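Local coordinates for protein imelysin (Bacteroides ovatus ATCC 8483, PDB 3OYV) that is an imelysin-like outer-membrane protein that probably takes part in bacterial iron uptake, though its exact activity is not established, at residues A[73-78]-A[147-152]; A[49-54]-A[293-298]; A[314-319]-A[348-353]. All coordinates share one frame; numbering follows the deposited sequence.

Interaction 1: A[73-78]-A[147-152]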
# COMPACT_ATOMS: atom_id res chain seq x y z
N SER A 73 11.94 -19.49 -9.42
CA SER A 73 11.88 -18.13 -9.96
C SER A 73 10.75 -17.31 -9.30
O SER A 73 10.93 -16.14 -8.91
CB SER A 73 11.66 -18.18 -11.46
OG SER A 73 11.68 -16.88 -12.02
N CYS A 74 9.59 -17.95 -9.16
CA CYS A 74 8.47 -17.30 -8.48
C CYS A 74 8.86 -16.94 -7.05
O CYS A 74 8.60 -15.83 -6.58
CB CYS A 74 7.26 -18.22 -8.40
SG CYS A 74 6.53 -18.62 -9.97
N VAL A 75 9.49 -17.87 -6.33
CA VAL A 75 9.79 -17.66 -4.92
C VAL A 75 10.89 -16.59 -4.71
O VAL A 75 10.82 -15.80 -3.78
CB VAL A 75 10.12 -19.00 -4.22
CG1 VAL A 75 10.76 -18.81 -2.84
CG2 VAL A 75 8.83 -19.83 -4.12
N GLU A 76 11.85 -16.54 -5.63
CA GLU A 76 12.85 -15.49 -5.60
C GLU A 76 12.19 -14.13 -5.79
O GLU A 76 12.56 -13.18 -5.11
CB GLU A 76 13.93 -15.77 -6.65
CG GLU A 76 14.84 -16.93 -6.21
CD GLU A 76 15.86 -17.38 -7.25
OE1 GLU A 76 15.68 -17.10 -8.46
OE2 GLU A 76 16.82 -18.09 -6.84
N GLU A 77 11.18 -14.05 -6.67
CA GLU A 77 10.45 -12.80 -6.85
C GLU A 77 9.68 -12.46 -5.57
O GLU A 77 9.70 -11.33 -5.11
CB GLU A 77 9.48 -12.90 -8.05
CG GLU A 77 8.69 -11.61 -8.34
CD GLU A 77 9.54 -10.48 -8.91
OE1 GLU A 77 10.74 -10.67 -9.21
OE2 GLU A 77 9.01 -9.37 -9.07
N ILE A 78 9.02 -13.47 -4.99
CA ILE A 78 8.28 -13.26 -3.74
C ILE A 78 9.20 -12.66 -2.65
O ILE A 78 8.87 -11.67 -1.99
CB ILE A 78 7.61 -14.55 -3.21
CG1 ILE A 78 6.49 -14.96 -4.17
CG2 ILE A 78 7.17 -14.41 -1.75
CD1 ILE A 78 5.95 -16.37 -3.94
N ASN A 147 1.34 -24.95 3.81
CA ASN A 147 1.98 -24.71 2.52
C ASN A 147 2.50 -23.27 2.47
O ASN A 147 1.96 -22.40 1.84
CB ASN A 147 1.02 -25.01 1.39
CG ASN A 147 0.70 -26.48 1.28
OD1 ASN A 147 -0.46 -26.88 1.41
ND2 ASN A 147 1.69 -27.27 1.09
N SER A 148 3.57 -23.02 3.18
CA SER A 148 4.17 -21.68 3.27
C SER A 148 5.68 -21.80 3.24
O SER A 148 6.23 -22.84 3.61
CB SER A 148 3.73 -20.98 4.54
OG SER A 148 4.24 -21.63 5.71
N LEU A 149 6.34 -20.70 2.89
CA LEU A 149 7.78 -20.63 2.99
C LEU A 149 8.19 -20.91 4.42
O LEU A 149 9.18 -21.60 4.64
CB LEU A 149 8.30 -19.26 2.55
CG LEU A 149 8.33 -18.94 1.07
CD1 LEU A 149 8.81 -17.50 0.86
CD2 LEU A 149 9.23 -19.95 0.33
N SER A 150 7.48 -20.35 5.39
CA SER A 150 7.85 -20.58 6.80
C SER A 150 7.89 -22.07 7.14
O SER A 150 8.86 -22.52 7.76
CB SER A 150 6.89 -19.86 7.72
OG SER A 150 7.25 -20.01 9.10
N THR A 151 6.89 -22.83 6.71
CA THR A 151 6.89 -24.26 7.02
C THR A 151 8.03 -24.99 6.34
O THR A 151 8.67 -25.85 6.96
CB THR A 151 5.52 -24.86 6.68
OG1 THR A 151 4.54 -24.26 7.53
CG2 THR A 151 5.48 -26.40 6.84
N VAL A 152 8.32 -24.63 5.09
CA VAL A 152 9.44 -25.24 4.36
C VAL A 152 10.78 -24.94 5.05
O VAL A 152 11.60 -25.85 5.25
CB VAL A 152 9.48 -24.79 2.90
CG1 VAL A 152 10.75 -25.24 2.20
CG2 VAL A 152 8.24 -25.30 2.12
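V75 and L149 meet end to end between two helices, and one methyl pair does most of the touching: V75 CG1 lies 3.7 Å from L149 CD2. With CG1 anti to the backbone N (chi1 166°), V75 presents this branch to the leucine. The other leucine branch turns to the next residue of the same helical face, where L149 CD1 comes to 4.4 Å from I78 CG2, a looser approach. L149 thus forks over two residues one helical turn apart. L149 sits in the first turn of its helix, which S148 caps: S148 OG accepts from T151 N at 3.1 Å with an N-H...O angle of 160°, and the turn has one of its amides bonded by the cap. Further out, I213 of helix 189-214 touches both V75 and L149, Y136 of helix 121-137 packs on L149, and Y233 of helix 223-261 meets I78. All three touching residues are buried. Such a join, the capped first turn of the short helix 149-156 set against the long helix 71-102, is typical of the hydrophobic core of an all-helical bundle like that of imelysin-like proteins.

Interaction 2: A[49-54]-A[293-298]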
# COMPACT_ATOMS: atom_id res chain seq x y z
N SER A 49 -8.44 -12.38 -16.07
CA SER A 49 -7.74 -12.34 -17.34
C SER A 49 -6.70 -11.26 -17.38
O SER A 49 -7.01 -10.09 -17.13
CB SER A 49 -8.75 -12.14 -18.47
OG SER A 49 -8.13 -12.02 -19.75
N TYR A 50 -5.47 -11.65 -17.69
CA TYR A 50 -4.37 -10.73 -17.85
C TYR A 50 -4.15 -10.53 -19.33
O TYR A 50 -3.80 -11.47 -20.04
CB TYR A 50 -3.14 -11.34 -17.19
CG TYR A 50 -1.88 -10.58 -17.33
CD1 TYR A 50 -1.71 -9.34 -16.72
CD2 TYR A 50 -0.81 -11.12 -18.02
CE1 TYR A 50 -0.52 -8.65 -16.79
CE2 TYR A 50 0.39 -10.44 -18.12
CZ TYR A 50 0.53 -9.20 -17.52
OH TYR A 50 1.72 -8.55 -17.63
N LYS A 51 -4.38 -9.29 -19.76
CA LYS A 51 -4.20 -8.87 -21.16
C LYS A 51 -4.94 -9.78 -22.11
O LYS A 51 -4.40 -10.18 -23.13
CB LYS A 51 -2.70 -8.87 -21.45
CG LYS A 51 -1.95 -7.79 -20.72
CD LYS A 51 -0.46 -7.99 -20.88
CE LYS A 51 0.31 -6.76 -20.47
NZ LYS A 51 1.77 -6.96 -20.71
N GLY A 52 -6.18 -10.09 -21.77
CA GLY A 52 -7.03 -10.92 -22.62
C GLY A 52 -6.80 -12.42 -22.59
O GLY A 52 -7.59 -13.17 -23.17
N GLY A 53 -5.77 -12.87 -21.86
CA GLY A 53 -5.45 -14.29 -21.76
C GLY A 53 -5.83 -14.84 -20.39
O GLY A 53 -6.76 -14.35 -19.75
N GLU A 54 -5.12 -15.88 -19.97
CA GLU A 54 -5.34 -16.50 -18.67
C GLU A 54 -5.10 -15.44 -17.60
O GLU A 54 -4.39 -14.46 -17.83
CB GLU A 54 -4.39 -17.71 -18.41
CG GLU A 54 -2.94 -17.34 -18.39
CD GLU A 54 -1.99 -18.52 -18.13
OE1 GLU A 54 -2.46 -19.61 -17.75
OE2 GLU A 54 -0.76 -18.29 -18.28
N VAL A 293 0.28 -4.75 -10.77
CA VAL A 293 0.34 -3.46 -10.05
C VAL A 293 1.62 -2.68 -10.40
O VAL A 293 1.66 -1.47 -10.25
CB VAL A 293 0.23 -3.65 -8.51
CG1 VAL A 293 1.56 -4.21 -7.95
CG2 VAL A 293 -0.20 -2.34 -7.81
N ASP A 294 2.65 -3.40 -10.88
CA ASP A 294 3.95 -2.80 -11.19
C ASP A 294 4.11 -2.57 -12.68
O ASP A 294 5.25 -2.44 -13.17
CB ASP A 294 5.04 -3.76 -10.68
CG ASP A 294 6.45 -3.18 -10.72
OD1 ASP A 294 6.63 -2.00 -10.33
OD2 ASP A 294 7.37 -3.97 -11.08
N GLU A 295 2.99 -2.53 -13.41
CA GLU A 295 2.96 -2.31 -14.86
C GLU A 295 2.04 -1.14 -15.20
O GLU A 295 1.08 -0.82 -14.47
CB GLU A 295 2.47 -3.57 -15.56
CG GLU A 295 3.42 -4.77 -15.37
CD GLU A 295 2.91 -6.13 -15.84
OE1 GLU A 295 1.80 -6.25 -16.42
OE2 GLU A 295 3.66 -7.12 -15.62
N MSE A 296 2.37 -0.47 -16.31
CA MSE A 296 1.50 0.56 -16.89
C MSE A 296 1.21 1.68 -15.90
O MSE A 296 0.19 2.34 -15.99
CB MSE A 296 0.20 -0.06 -17.40
CG MSE A 296 0.36 -1.34 -18.21
SE MSE A 296 -1.19 -1.78 -19.30
CE MSE A 296 -2.36 -2.66 -18.02
N GLY A 297 2.12 1.91 -14.97
CA GLY A 297 1.98 2.97 -13.97
C GLY A 297 0.82 2.78 -12.99
O GLY A 297 0.41 3.73 -12.33
N LEU A 298 0.36 1.55 -12.82
CA LEU A 298 -0.78 1.31 -11.93
C LEU A 298 -0.51 1.74 -10.48
O LEU A 298 -1.36 2.40 -9.87
CB LEU A 298 -1.22 -0.14 -12.07
CG LEU A 298 -2.57 -0.50 -11.44
CD1 LEU A 298 -3.69 0.53 -11.75
CD2 LEU A 298 -2.99 -1.92 -11.82
O HOH W 1 2.63 -4.36 -19.09
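CG of Y50 is anti to the backbone N (chi1 176°), which carries the end of its ring to E295, while E295 meets it with a chain extended beyond CG, the two approaching from opposite sides. The phenol OH donates to E295 OE1 at 2.6 Å, a short bond that reaches the carboxylate on its syn side, 16° out of the carboxylate plane. Y50 OH also lies 3.1 Å from E295 OE2. OE1 lies at the ring edge, in the ring plane, yet ring and carboxylate planes are turned 49° apart. Each partner stands at the first position of a type I' beta turn, Y50 to G53 and E295 to L298, so the contact ties together two tight turns at the surface of the helical fold. K51 runs along the tyrosine, its CD 3.7 Å above the plane of the Y50 ring and offset toward the rim. Its NZ donates weakly to Y50 OH and stands 4.3 Å from E295 OE1, too far for a salt bridge; a water accepts from K51 NZ at 3.2 Å and donates weakly to E295 OE1. The positive charge would probably favour an ionised carboxylate. A phenylalanine in place of Y50 would probably leave OE1 without its short hydrogen bond and the glutamate freer to turn. Behind the contact, Y56 meets the Y50 ring edge-to-face and L59 packs against it.

Interaction 3: A[314-319]-A[348-353]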
# COMPACT_ATOMS: atom_id res chain seq x y z
N GLN A 314 -5.34 24.40 -6.50
CA GLN A 314 -5.77 25.09 -7.72
C GLN A 314 -7.02 24.42 -8.31
O GLN A 314 -7.98 25.10 -8.71
CB GLN A 314 -4.65 25.13 -8.76
CG GLN A 314 -3.49 26.04 -8.40
CD GLN A 314 -2.35 25.96 -9.40
OE1 GLN A 314 -2.28 25.04 -10.23
NE2 GLN A 314 -1.42 26.91 -9.32
N ILE A 315 -7.05 23.10 -8.33
CA ILE A 315 -8.25 22.34 -8.74
C ILE A 315 -9.47 22.70 -7.88
O ILE A 315 -10.58 22.96 -8.39
CB ILE A 315 -7.96 20.81 -8.71
CG1 ILE A 315 -7.09 20.44 -9.92
CG2 ILE A 315 -9.27 19.98 -8.65
CD1 ILE A 315 -6.34 19.09 -9.80
N LEU A 316 -9.27 22.75 -6.56
CA LEU A 316 -10.37 23.01 -5.66
C LEU A 316 -10.90 24.43 -5.81
O LEU A 316 -12.08 24.67 -5.56
CB LEU A 316 -9.96 22.73 -4.22
CG LEU A 316 -9.70 21.25 -3.92
CD1 LEU A 316 -9.04 21.12 -2.50
CD2 LEU A 316 -10.99 20.43 -4.01
N ASN A 317 -10.04 25.35 -6.20
CA ASN A 317 -10.42 26.74 -6.46
C ASN A 317 -10.87 27.02 -7.88
O ASN A 317 -11.26 28.16 -8.20
CB ASN A 317 -9.28 27.67 -6.05
CG ASN A 317 -9.17 27.81 -4.57
OD1 ASN A 317 -10.17 27.87 -3.85
ND2 ASN A 317 -7.94 27.85 -4.07
N SER A 318 -10.87 26.00 -8.73
CA SER A 318 -11.17 26.21 -10.14
C SER A 318 -12.66 26.25 -10.43
O SER A 318 -13.46 25.48 -9.87
CB SER A 318 -10.52 25.15 -11.04
OG SER A 318 -11.16 23.90 -10.92
N GLN A 319 -13.02 27.13 -11.36
CA GLN A 319 -14.41 27.22 -11.78
C GLN A 319 -14.80 26.00 -12.61
O GLN A 319 -15.95 25.56 -12.58
CB GLN A 319 -14.66 28.53 -12.55
CG GLN A 319 -16.12 28.90 -12.68
CD GLN A 319 -16.77 29.28 -11.36
OE1 GLN A 319 -16.25 30.12 -10.63
NE2 GLN A 319 -17.90 28.67 -11.05
N GLU A 348 -7.00 11.19 0.64
CA GLU A 348 -6.66 11.47 2.03
C GLU A 348 -6.61 12.99 2.31
O GLU A 348 -7.16 13.48 3.31
CB GLU A 348 -5.30 10.81 2.37
CG GLU A 348 -4.94 10.78 3.84
CD GLU A 348 -3.46 10.46 4.06
OE1 GLU A 348 -2.70 10.39 3.07
OE2 GLU A 348 -3.07 10.35 5.23
N PHE A 349 -5.94 13.72 1.42
CA PHE A 349 -5.84 15.19 1.54
C PHE A 349 -7.22 15.85 1.59
O PHE A 349 -7.45 16.79 2.33
CB PHE A 349 -5.06 15.70 0.32
CG PHE A 349 -4.88 17.20 0.23
CD1 PHE A 349 -5.87 18.01 -0.27
CD2 PHE A 349 -3.67 17.78 0.53
CE1 PHE A 349 -5.67 19.37 -0.36
CE2 PHE A 349 -3.47 19.14 0.40
CZ PHE A 349 -4.48 19.93 -0.02
N LEU A 350 -8.12 15.32 0.77
CA LEU A 350 -9.49 15.84 0.63
C LEU A 350 -10.41 15.49 1.78
O LEU A 350 -11.43 16.15 1.97
CB LEU A 350 -10.07 15.36 -0.72
CG LEU A 350 -9.40 15.90 -2.00
CD1 LEU A 350 -9.89 15.13 -3.25
CD2 LEU A 350 -9.57 17.44 -2.14
N LEU A 351 -10.02 14.47 2.58
CA LEU A 351 -10.84 13.97 3.67
C LEU A 351 -10.36 14.36 5.07
O LEU A 351 -11.16 14.38 6.00
CB LEU A 351 -10.98 12.44 3.59
CG LEU A 351 -11.78 11.90 2.42
CD1 LEU A 351 -11.72 10.37 2.42
CD2 LEU A 351 -13.24 12.41 2.49
N TYR A 352 -9.06 14.58 5.22
CA TYR A 352 -8.42 14.78 6.50
C TYR A 352 -7.64 16.09 6.58
O TYR A 352 -7.13 16.57 5.55
CB TYR A 352 -7.41 13.68 6.75
CG TYR A 352 -7.94 12.30 7.02
CD1 TYR A 352 -8.21 11.89 8.30
CD2 TYR A 352 -8.09 11.38 5.98
CE1 TYR A 352 -8.63 10.58 8.55
CE2 TYR A 352 -8.53 10.10 6.22
CZ TYR A 352 -8.77 9.70 7.51
OH TYR A 352 -9.16 8.40 7.71
N LYS A 353 -7.53 16.60 7.79
CA LYS A 353 -6.58 17.66 8.05
C LYS A 353 -5.98 17.46 9.43
O LYS A 353 -6.70 17.36 10.42
CB LYS A 353 -7.29 18.99 7.91
CG LYS A 353 -6.32 20.17 8.08
CD LYS A 353 -6.97 21.49 7.84
CE LYS A 353 -5.95 22.60 7.81
NZ LYS A 353 -6.62 23.93 7.77
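L316 and L350 lie across each other at a slant. A single methyl of L350 is received between both branches of L316: CD2 of L350 is 3.7 Å from L316 CD1 and 3.8 Å from L316 CD2. The two leucines share one conformation, with CG anti to the carbonyl carbon (chi1 -67° in L316 and -66° in L350), which sends both side chains between helix 309-316 and helix 343-351. F349 joins from one residue earlier. Its ring is turned edge-on to the leucine, with F349 CE1 4.4 Å from L316 CD1 and that methyl lying near the ring plane, so the phenyl borders the aliphatic pair instead of covering it with a face.

Around this group, W24 of helix 21-47 packs on L316, M28 of the same helix on L350, and I14 on both L316 and F349, while Y117 meets the F349 ring edge-to-face. After L316, S318 OG donates to I315 O at 2.8 Å, an oxygen that S318 N also grips, and S318 caps the next helix, 319-323, by bonding W321 N. Polar bonding is thus spent within 314-319, whereas the three touching side chains are buried and apolar; the contact joins two helices in the apolar interior of the helical fold, held across this interface by dispersion and burial, with no directional bond between the segments.

Overall arrangement
The three contacts of this single helical chain fall into two kinds: interactions 1 and 3 are buried and apolar, whereas interaction 2 is polar and lies at the surface. Interactions 1 and 2 are near neighbours, their centres about 23 Å apart and their nearest atoms about 6 Å apart, and the sequence span joined by 49-54 and 293-298 contains all of interaction 1. Interaction 3 follows later in the chain; its centre is about 31 Å from that of interaction 2 and about 43 Å from that of interaction 1, on the opposite side of the chain's centre. A bound glycerol, probably from the crystallisation liquor, lies about 3 Å from the F349 side chain and hydrogen-bonds Y352 O.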